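PDB 2PCS: hypothetical conserved protein from Geobacillus kaustophilus, which is of unknown function but belongs to the CoxG family, has a Bet v 1-like fold and probably binds a small ligand. Local coordinates for residues P86-D96 with T108-V119. Residues are numbered along the deposited sequence; the frame is centred on the assembly and turned at random.
Sequences PGFVNAEGVID and TYTYSAEVGGKV
The ring of F88 lies with one face over the backbone of G116, whose CA sits 3.9 Å from the centroid of the F88 ring in a CH-pi contact offset toward the rim. At the ring's edge, near its plane, comes the carboxylate of E114, its plane turned 75° from that of the ring. On the opposite face of the sheet the Y111 ring takes Y109 CE2 at its edge, in plane. CG of F88 stands between its own backbone N and carbonyl carbon (chi1 69°), which swings the ring across to the partner strand. With an alanine in place of F88, the CA of G116 would probably lose its aromatic cover and the E114 carboxylate the ring edge that flanks it. The E114 chain, extended beyond CG, lies beside that of N90 and points the same way, amide and carboxylate planes 63° apart. The hydrogen bond from N90 ND2 to E114 OE1 is nearly straight; its 2.5 Å length is doubtfully short. N81 ND2, on strand 75-84, donates to N90 OD1. The antiparallel hairpin of strands 87-99 and 104-116, part of the curved sheet of a Bet v 1-like fold, illustrates how side chains alternate between two faces. On that of F88 and N90, CG2 of V94 packs 3.7 Å from CG2 of T110. Over the other, A91 CB meets A113 CB at 3.8 Å, while Y109 and Y111 touch helix 124-148, Y111 close to a bound unidentified ligand. Where strand 87-99 begins and strand 104-116 ends, V119 N donates to P86 O at 3.0 Å; a CB on G87 would run into G116 O, and one on G117 into G87 CA.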
loop_
_atom_site.group_PDB
_atom_site.type_symbol
_atom_site.label_atom_id
_atom_site.label_comp_id
_atom_site.label_asym_id
_atom_site.label_seq_id
_atom_site.Cartn_x
_atom_site.Cartn_y
_atom_site.Cartn_z
ATOM N N PRO A 86 -8.100 -11.289 13.790
ATOM C CA PRO A 86 -7.000 -12.240 13.506
ATOM C C PRO A 86 -5.630 -11.792 13.934
ATOM O O PRO A 86 -4.698 -12.625 13.980
ATOM C CB PRO A 86 -7.071 -12.475 11.981
ATOM C CG PRO A 86 -8.379 -11.761 11.503
ATOM C CD PRO A 86 -8.616 -10.670 12.553
ATOM N N GLY A 87 -5.473 -10.526 14.303
ATOM C CA GLY A 87 -4.176 -10.087 14.838
ATOM C C GLY A 87 -3.839 -8.666 14.418
ATOM O O GLY A 87 -4.721 -7.864 14.104
ATOM N N PHE A 88 -2.560 -8.333 14.463
ATOM C CA PHE A 88 -2.147 -6.973 14.196
ATOM C C PHE A 88 -0.857 -6.879 13.298
ATOM O O PHE A 88 -0.047 -7.857 13.160
ATOM C CB PHE A 88 -1.981 -6.174 15.511
ATOM C CG PHE A 88 -0.825 -6.623 16.338
ATOM C CD1 PHE A 88 -0.955 -7.700 17.193
ATOM C CD2 PHE A 88 0.398 -6.019 16.206
ATOM C CE1 PHE A 88 0.082 -8.129 17.967
ATOM C CE2 PHE A 88 1.491 -6.449 16.975
ATOM C CZ PHE A 88 1.337 -7.499 17.889
ATOM N N VAL A 89 -0.685 -5.658 12.778
ATOM C CA VAL A 89 0.368 -5.239 11.840
ATOM C C VAL A 89 0.868 -3.805 12.161
ATOM O O VAL A 89 0.126 -2.831 12.047
ATOM C CB VAL A 89 -0.178 -5.184 10.369
ATOM C CG1 VAL A 89 0.928 -4.785 9.425
ATOM C CG2 VAL A 89 -0.731 -6.555 9.912
ATOM N N ASN A 90 2.123 -3.684 12.548
ATOM C CA ASN A 90 2.766 -2.386 12.540
ATOM C C ASN A 90 3.804 -2.299 11.394
ATOM O O ASN A 90 4.741 -3.086 11.329
ATOM C CB ASN A 90 3.430 -2.142 13.901
ATOM C CG ASN A 90 2.441 -2.237 15.030
ATOM O OD1 ASN A 90 1.298 -1.706 14.925
ATOM N ND2 ASN A 90 2.823 -2.969 16.098
ATOM N N ALA A 91 3.623 -1.333 10.507
ATOM C CA ALA A 91 4.446 -1.235 9.322
ATOM C C ALA A 91 4.938 0.199 8.981
ATOM O O ALA A 91 4.252 1.172 9.195
ATOM C CB ALA A 91 3.666 -1.824 8.149
ATOM N N GLU A 92 6.124 0.300 8.417
ATOM C CA GLU A 92 6.541 1.527 7.730
ATOM C C GLU A 92 7.019 1.190 6.312
ATOM O O GLU A 92 7.563 0.088 6.064
ATOM C CB GLU A 92 7.597 2.347 8.544
ATOM C CG GLU A 92 8.631 1.485 9.246
ATOM C CD GLU A 92 9.724 2.260 10.045
ATOM O OE1 GLU A 92 10.890 1.738 10.054
ATOM O OE2 GLU A 92 9.424 3.342 10.686
ATOM N N GLY A 93 6.783 2.110 5.386
ATOM C CA GLY A 93 7.315 1.970 4.051
ATOM C C GLY A 93 7.817 3.282 3.543
ATOM O O GLY A 93 7.455 4.338 4.079
ATOM N N VAL A 94 8.642 3.210 2.501
ATOM C CA VAL A 94 9.153 4.361 1.778
ATOM C C VAL A 94 8.856 4.162 0.296
ATOM O O VAL A 94 9.090 3.086 -0.276
ATOM C CB VAL A 94 10.675 4.493 1.946
ATOM C CG1 VAL A 94 11.163 5.784 1.335
ATOM C CG2 VAL A 94 11.122 4.393 3.451
ATOM N N ILE A 95 8.322 5.203 -0.335
ATOM C CA ILE A 95 8.052 5.177 -1.745
ATOM C C ILE A 95 8.830 6.307 -2.490
ATOM O O ILE A 95 8.789 7.480 -2.095
ATOM C CB ILE A 95 6.557 5.348 -2.002
ATOM C CG1 ILE A 95 5.743 4.137 -1.498
ATOM C CG2 ILE A 95 6.258 5.566 -3.442
ATOM C CD1 ILE A 95 5.414 4.230 -0.073
ATOM N N ASP A 96 9.464 5.939 -3.605
ATOM C CA ASP A 96 10.171 6.892 -4.454
ATOM C C ASP A 96 9.678 6.738 -5.887
ATOM O O ASP A 96 9.492 5.600 -6.381
ATOM C CB ASP A 96 11.670 6.661 -4.349
ATOM C CG ASP A 96 12.228 7.089 -2.983
ATOM O OD1 ASP A 96 12.184 8.293 -2.672
ATOM O OD2 ASP A 96 12.724 6.224 -2.199
ATOM N N THR A 108 9.580 2.382 -6.541
ATOM C CA THR A 108 10.312 1.463 -5.678
ATOM C C THR A 108 9.854 1.584 -4.228
ATOM O O THR A 108 9.296 2.615 -3.862
ATOM C CB THR A 108 11.827 1.722 -5.777
ATOM O OG1 THR A 108 12.117 3.057 -5.348
ATOM C CG2 THR A 108 12.276 1.716 -7.230
ATOM N N TYR A 109 9.904 0.729 -3.678
ATOM C CA TYR A 109 9.423 0.787 -2.310
ATOM C C TYR A 109 10.231 -0.152 -1.464
ATOM O O TYR A 109 10.870 -1.094 -1.950
ATOM C CB TYR A 109 7.912 0.518 -2.177
ATOM C CG TYR A 109 7.538 -0.896 -2.568
ATOM C CD1 TYR A 109 7.081 -1.199 -3.869
ATOM C CD2 TYR A 109 7.672 -1.941 -1.664
ATOM C CE1 TYR A 109 6.842 -2.523 -4.240
ATOM C CE2 TYR A 109 7.393 -3.223 -2.002
ATOM C CZ TYR A 109 6.952 -3.513 -3.280
ATOM O OH TYR A 109 6.659 -4.834 -3.589
ATOM N N THR A 110 10.097 0.073 -0.183
ATOM C CA THR A 110 10.780 -0.657 0.819
ATOM C C THR A 110 9.700 -0.694 1.917
ATOM O O THR A 110 8.902 0.259 2.061
ATOM C CB THR A 110 11.980 0.198 1.144
ATOM O OG1 THR A 110 13.218 -0.493 0.945
ATOM C CG2 THR A 110 11.871 0.898 2.405
ATOM N N TYR A 111 9.578 -1.809 2.630
ATOM C CA TYR A 111 8.678 -1.809 3.789
ATOM C C TYR A 111 9.159 -2.716 4.882
ATOM O O TYR A 111 9.954 -3.608 4.670
ATOM C CB TYR A 111 7.217 -2.109 3.425
ATOM C CG TYR A 111 6.958 -3.536 3.114
ATOM C CD1 TYR A 111 6.887 -3.966 1.788
ATOM C CD2 TYR A 111 6.846 -4.491 4.147
ATOM C CE1 TYR A 111 6.684 -5.286 1.502
ATOM C CE2 TYR A 111 6.643 -5.849 3.856
ATOM C CZ TYR A 111 6.557 -6.211 2.553
ATOM O OH TYR A 111 6.359 -7.520 2.255
ATOM N N SER A 112 8.615 -2.487 6.064
ATOM C CA SER A 112 9.058 -3.188 7.233
ATOM C C SER A 112 7.844 -3.343 8.149
ATOM O O SER A 112 7.231 -2.323 8.550
ATOM C CB SER A 112 10.159 -2.336 7.865
ATOM O OG SER A 112 11.052 -3.162 8.541
ATOM N N ALA A 113 7.466 -4.598 8.442
ATOM C CA ALA A 113 6.232 -4.888 9.196
ATOM C C ALA A 113 6.394 -5.880 10.328
ATOM O O ALA A 113 6.862 -6.996 10.135
ATOM C CB ALA A 113 5.086 -5.389 8.261
ATOM N N GLU A 114 5.909 -5.491 11.492
ATOM C CA GLU A 114 5.731 -6.410 12.628
ATOM C C GLU A 114 4.295 -6.950 12.563
ATOM O O GLU A 114 3.354 -6.178 12.531
ATOM C CB GLU A 114 6.050 -5.665 13.944
ATOM C CG GLU A 114 5.359 -6.210 15.198
ATOM C CD GLU A 114 5.401 -5.219 16.404
ATOM O OE1 GLU A 114 5.049 -4.010 16.252
ATOM O OE2 GLU A 114 5.788 -5.669 17.518
ATOM N N VAL A 115 4.146 -8.267 12.440
ATOM C CA VAL A 115 2.824 -8.917 12.363
ATOM C C VAL A 115 2.633 -9.806 13.588
ATOM O O VAL A 115 3.511 -10.588 13.921
ATOM C CB VAL A 115 2.634 -9.769 11.066
ATOM C CG1 VAL A 115 1.156 -10.225 10.883
ATOM C CG2 VAL A 115 3.092 -9.008 9.830
ATOM N N GLY A 116 1.498 -9.670 14.275
ATOM C CA GLY A 116 1.246 -10.448 15.512
ATOM C C GLY A 116 -0.149 -11.041 15.469
ATOM O O GLY A 116 -0.932 -10.739 14.544
ATOM N N GLY A 117 -0.454 -11.877 16.476
ATOM C CA GLY A 117 -1.732 -12.534 16.644
ATOM C C GLY A 117 -1.767 -13.879 15.962
ATOM O O GLY A 117 -0.740 -14.371 15.501
ATOM N N LYS A 118 -2.955 -14.473 15.864
ATOM C CA LYS A 118 -3.024 -15.828 15.330
ATOM C C LYS A 118 -2.509 -15.834 13.850
ATOM O O LYS A 118 -1.859 -16.780 13.414
ATOM C CB LYS A 118 -4.388 -16.527 15.540
ATOM C CG LYS A 118 -5.587 -15.882 14.850
ATOM C CD LYS A 118 -6.952 -16.605 15.101
ATOM C CE LYS A 118 -6.831 -18.135 14.924
ATOM N NZ LYS A 118 -8.180 -18.841 14.950
ATOM N N VAL A 119 -2.729 -14.736 13.141
ATOM C CA VAL A 119 -2.371 -14.629 11.744
ATOM C C VAL A 119 -0.863 -14.682 11.517
ATOM O O VAL A 119 -0.433 -14.984 10.403
ATOM C CB VAL A 119 -2.972 -13.331 11.106
ATOM C CG1 VAL A 119 -2.146 -12.079 11.486
ATOM C CG2 VAL A 119 -3.109 -13.486 9.596
HETATM O O HOH W 1 12.054 4.918 -8.134
#